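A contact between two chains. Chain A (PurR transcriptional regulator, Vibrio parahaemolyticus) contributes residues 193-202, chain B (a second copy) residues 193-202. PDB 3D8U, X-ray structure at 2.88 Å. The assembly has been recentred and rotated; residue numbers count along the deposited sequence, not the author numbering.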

# COMPACT_ATOMS: atom_id res chain seq x y z
N ALA A 193 10.13 10.08 -4.21
CA ALA A 193 9.95 11.52 -4.26
C ALA A 193 9.83 12.09 -2.85
O ALA A 193 10.34 13.18 -2.57
N ILE A 194 9.17 11.36 -1.96
CA ILE A 194 8.94 11.91 -0.64
C ILE A 194 10.25 11.96 0.14
O ILE A 194 10.48 12.94 0.86
N GLY A 195 11.09 10.91 0.00
CA GLY A 195 12.41 10.87 0.61
C GLY A 195 13.18 12.07 0.12
O GLY A 195 13.56 12.96 0.88
N ALA A 196 13.37 12.12 -1.18
CA ALA A 196 13.97 13.27 -1.84
C ALA A 196 13.43 14.63 -1.29
O ALA A 196 14.18 15.61 -1.12
N LEU A 197 12.15 14.69 -1.01
CA LEU A 197 11.57 15.93 -0.58
C LEU A 197 12.09 16.30 0.81
O LEU A 197 12.64 17.37 1.03
N PHE A 198 11.90 15.39 1.74
CA PHE A 198 12.55 15.45 3.03
C PHE A 198 14.06 15.69 3.00
O PHE A 198 14.56 16.47 3.81
N GLU A 199 14.78 15.05 2.08
CA GLU A 199 16.21 15.33 1.91
C GLU A 199 16.43 16.85 1.78
O GLU A 199 17.17 17.47 2.56
N CYS A 200 15.72 17.43 0.81
CA CYS A 200 15.69 18.88 0.63
C CYS A 200 15.47 19.71 1.88
O CYS A 200 16.09 20.77 2.05
N HIS A 201 14.56 19.25 2.74
CA HIS A 201 14.31 20.04 3.94
C HIS A 201 15.56 19.99 4.79
O HIS A 201 16.07 21.03 5.18
N ARG A 202 16.09 18.78 4.97
CA ARG A 202 17.28 18.54 5.79
C ARG A 202 18.43 19.40 5.32
O ARG A 202 19.30 19.82 6.10
N ALA B 193 0.71 10.85 9.70
CA ALA B 193 1.80 11.49 10.38
C ALA B 193 2.65 12.21 9.37
O ALA B 193 3.31 13.17 9.70
N ILE B 194 2.66 11.73 8.14
CA ILE B 194 3.47 12.36 7.11
C ILE B 194 2.81 13.68 6.70
O ILE B 194 3.47 14.73 6.59
N GLY B 195 1.49 13.62 6.48
CA GLY B 195 0.75 14.82 6.19
C GLY B 195 1.13 15.83 7.25
O GLY B 195 1.51 16.94 6.94
N ALA B 196 1.06 15.41 8.51
CA ALA B 196 1.23 16.31 9.63
C ALA B 196 2.62 16.94 9.59
O ALA B 196 2.73 18.16 9.64
N LEU B 197 3.66 16.10 9.46
CA LEU B 197 5.07 16.52 9.43
C LEU B 197 5.30 17.59 8.38
O LEU B 197 5.81 18.66 8.67
N PHE B 198 4.93 17.25 7.15
CA PHE B 198 4.99 18.17 6.05
C PHE B 198 4.24 19.46 6.35
O PHE B 198 4.70 20.53 5.96
N GLU B 199 3.11 19.39 7.05
CA GLU B 199 2.31 20.60 7.32
C GLU B 199 2.97 21.47 8.39
O GLU B 199 2.84 22.70 8.37
N CYS B 200 3.67 20.82 9.33
CA CYS B 200 4.47 21.54 10.30
C CYS B 200 5.48 22.36 9.53
O CYS B 200 5.57 23.57 9.70
N HIS B 201 6.21 21.70 8.64
CA HIS B 201 7.08 22.44 7.75
C HIS B 201 6.40 23.63 7.06
O HIS B 201 6.99 24.71 7.02
N ARG B 202 5.18 23.46 6.57
CA ARG B 202 4.51 24.56 5.85
C ARG B 202 4.28 25.78 6.78
O ARG B 202 4.47 26.94 6.37

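What holds the two helices together? Each copy contributes the same helix, and the two run side by side with their N-to-C directions 31° apart, and Ile194(A), Phe198(A) and His201(A) lie nearest their counterparts Ile194(B), Phe198(B) and His201(B). At the centre are Phe198(A) and Phe198(B), which cover more surface than any other residues here. Their CA-to-CB bonds point sideways, but m rotamers (chi1 -77° and -88°) bring the ring ends across the gap. The rings form an offset stack, planes 11° apart and centroids 4.1 Å apart, with CE1 of Phe198(A) 3.2 Å from CE1 of Phe198(B).

What surrounds the stacked rings? Phe198(A) is a knob among Ile194(B), Leu197(B), Phe198(B) and His201(B), and Phe198(B) sits likewise among Ile194(A), Leu197(A), Phe198(A) and His201(A). Both isoleucines point toward the partner with chi1 and chi2 in m, and their tips meet ring edges: Ile194(A) CD1 lies 3.7 Å from Phe198(B) CE2, and Ile194(B) CD1 3.8 Å from Phe198(A) CE2. Leu197(B) CD1 approaches Phe198(A) CE1 at 3.5 Å, while Leu197(A) CD1 stands 4.0 Å from Phe198(B) CZ.

How do the histidines close the contact? His201(A) and His201(B) both point toward the partner in m, but their chi2 angles differ, 93° against 168°. Their planes meet obliquely at 32°, with His201(A) CD2 3.8 Å from His201(B) ND1. Within its own helix, His201(A) ND1 donates a weak hydrogen bond to Leu197(A) O at 3.1 Å.

Do polar groups bridge the two stretches? No hydrogen bond or salt bridge crosses between them; the contact rests on apolar and aromatic packing. The charged pairs stay within each helix: Arg202(A) NH1 forms a salt bridge with Glu199(A) OE1 at 2.8 Å, and Arg202(B) NE with Glu199(B) OE2 at 3.2 Å.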

# COMPACT_ATOMS: atom_id res chain seq x y z
CB ALA A 193 8.74 11.85 -5.08
CB ILE A 194 7.84 11.14 0.12
CG1 ILE A 194 6.51 11.31 -0.62
CG2 ILE A 194 7.79 11.55 1.58
CD1 ILE A 194 5.78 12.66 -0.42
CB ALA A 196 13.74 13.15 -3.33
CB LEU A 197 10.07 15.79 -0.58
CG LEU A 197 9.30 16.90 -1.29
CD1 LEU A 197 7.85 16.51 -1.28
CD2 LEU A 197 9.51 18.25 -0.56
CB PHE A 198 12.24 14.18 3.79
CG PHE A 198 10.86 14.14 4.36
CD1 PHE A 198 10.36 15.23 5.06
CD2 PHE A 198 10.08 13.01 4.23
CE1 PHE A 198 9.08 15.20 5.60
CE2 PHE A 198 8.78 12.96 4.80
CZ PHE A 198 8.29 14.05 5.48
CB GLU A 199 16.76 14.64 0.69
CG GLU A 199 18.10 13.90 0.89
CD GLU A 199 19.01 14.55 1.91
OE1 GLU A 199 19.07 14.10 3.09
OE2 GLU A 199 19.67 15.53 1.50
CB CYS A 200 14.63 19.22 -0.38
SG CYS A 200 15.19 18.85 -2.01
CB HIS A 201 13.03 19.61 4.67
CG HIS A 201 11.79 20.02 3.95
ND1 HIS A 201 11.14 19.19 3.05
CD2 HIS A 201 11.11 21.19 3.94
CE1 HIS A 201 10.10 19.83 2.54
NE2 HIS A 201 10.05 21.04 3.07
CB ARG A 202 17.68 17.08 5.68
CG ARG A 202 18.92 16.71 6.44
CD ARG A 202 19.27 15.28 6.16
NE ARG A 202 18.38 14.39 6.90
CZ ARG A 202 17.41 13.64 6.37
NH1 ARG A 202 17.16 13.65 5.06
NH2 ARG A 202 16.68 12.87 7.16
CB ALA B 193 2.62 10.45 11.08
CB ILE B 194 3.62 11.45 5.92
CG1 ILE B 194 4.59 10.33 6.29
CG2 ILE B 194 4.12 12.20 4.73
CD1 ILE B 194 6.07 10.71 6.20
CB ALA B 196 0.99 15.58 10.92
CB LEU B 197 5.97 15.33 9.08
CG LEU B 197 7.33 15.22 9.79
CD1 LEU B 197 8.33 14.53 8.91
CD2 LEU B 197 7.93 16.54 10.27
CB PHE B 198 4.39 17.50 4.84
CG PHE B 198 5.37 16.70 4.04
CD1 PHE B 198 6.69 17.15 3.87
CD2 PHE B 198 4.98 15.53 3.40
CE1 PHE B 198 7.60 16.42 3.09
CE2 PHE B 198 5.89 14.79 2.60
CZ PHE B 198 7.19 15.23 2.46
CB GLU B 199 0.85 20.25 7.70
CG GLU B 199 -0.11 21.41 7.90
CD GLU B 199 -0.33 22.17 6.61
OE1 GLU B 199 0.00 21.56 5.55
OE2 GLU B 199 -0.79 23.36 6.63
CB CYS B 200 5.20 20.55 11.18
SG CYS B 200 4.15 19.78 12.40
CB HIS B 201 7.79 21.52 6.77
CG HIS B 201 8.75 20.61 7.44
ND1 HIS B 201 9.33 19.53 6.81
CD2 HIS B 201 9.22 20.59 8.71
CE1 HIS B 201 10.12 18.89 7.65
NE2 HIS B 201 10.07 19.51 8.81
CB ARG B 202 3.17 24.12 5.24
CG ARG B 202 2.78 25.05 4.13
CD ARG B 202 1.54 24.65 3.37
NE ARG B 202 0.36 25.03 4.13
CZ ARG B 202 -0.48 26.01 3.83
NH1 ARG B 202 -0.34 26.74 2.73
NH2 ARG B 202 -1.48 26.24 4.65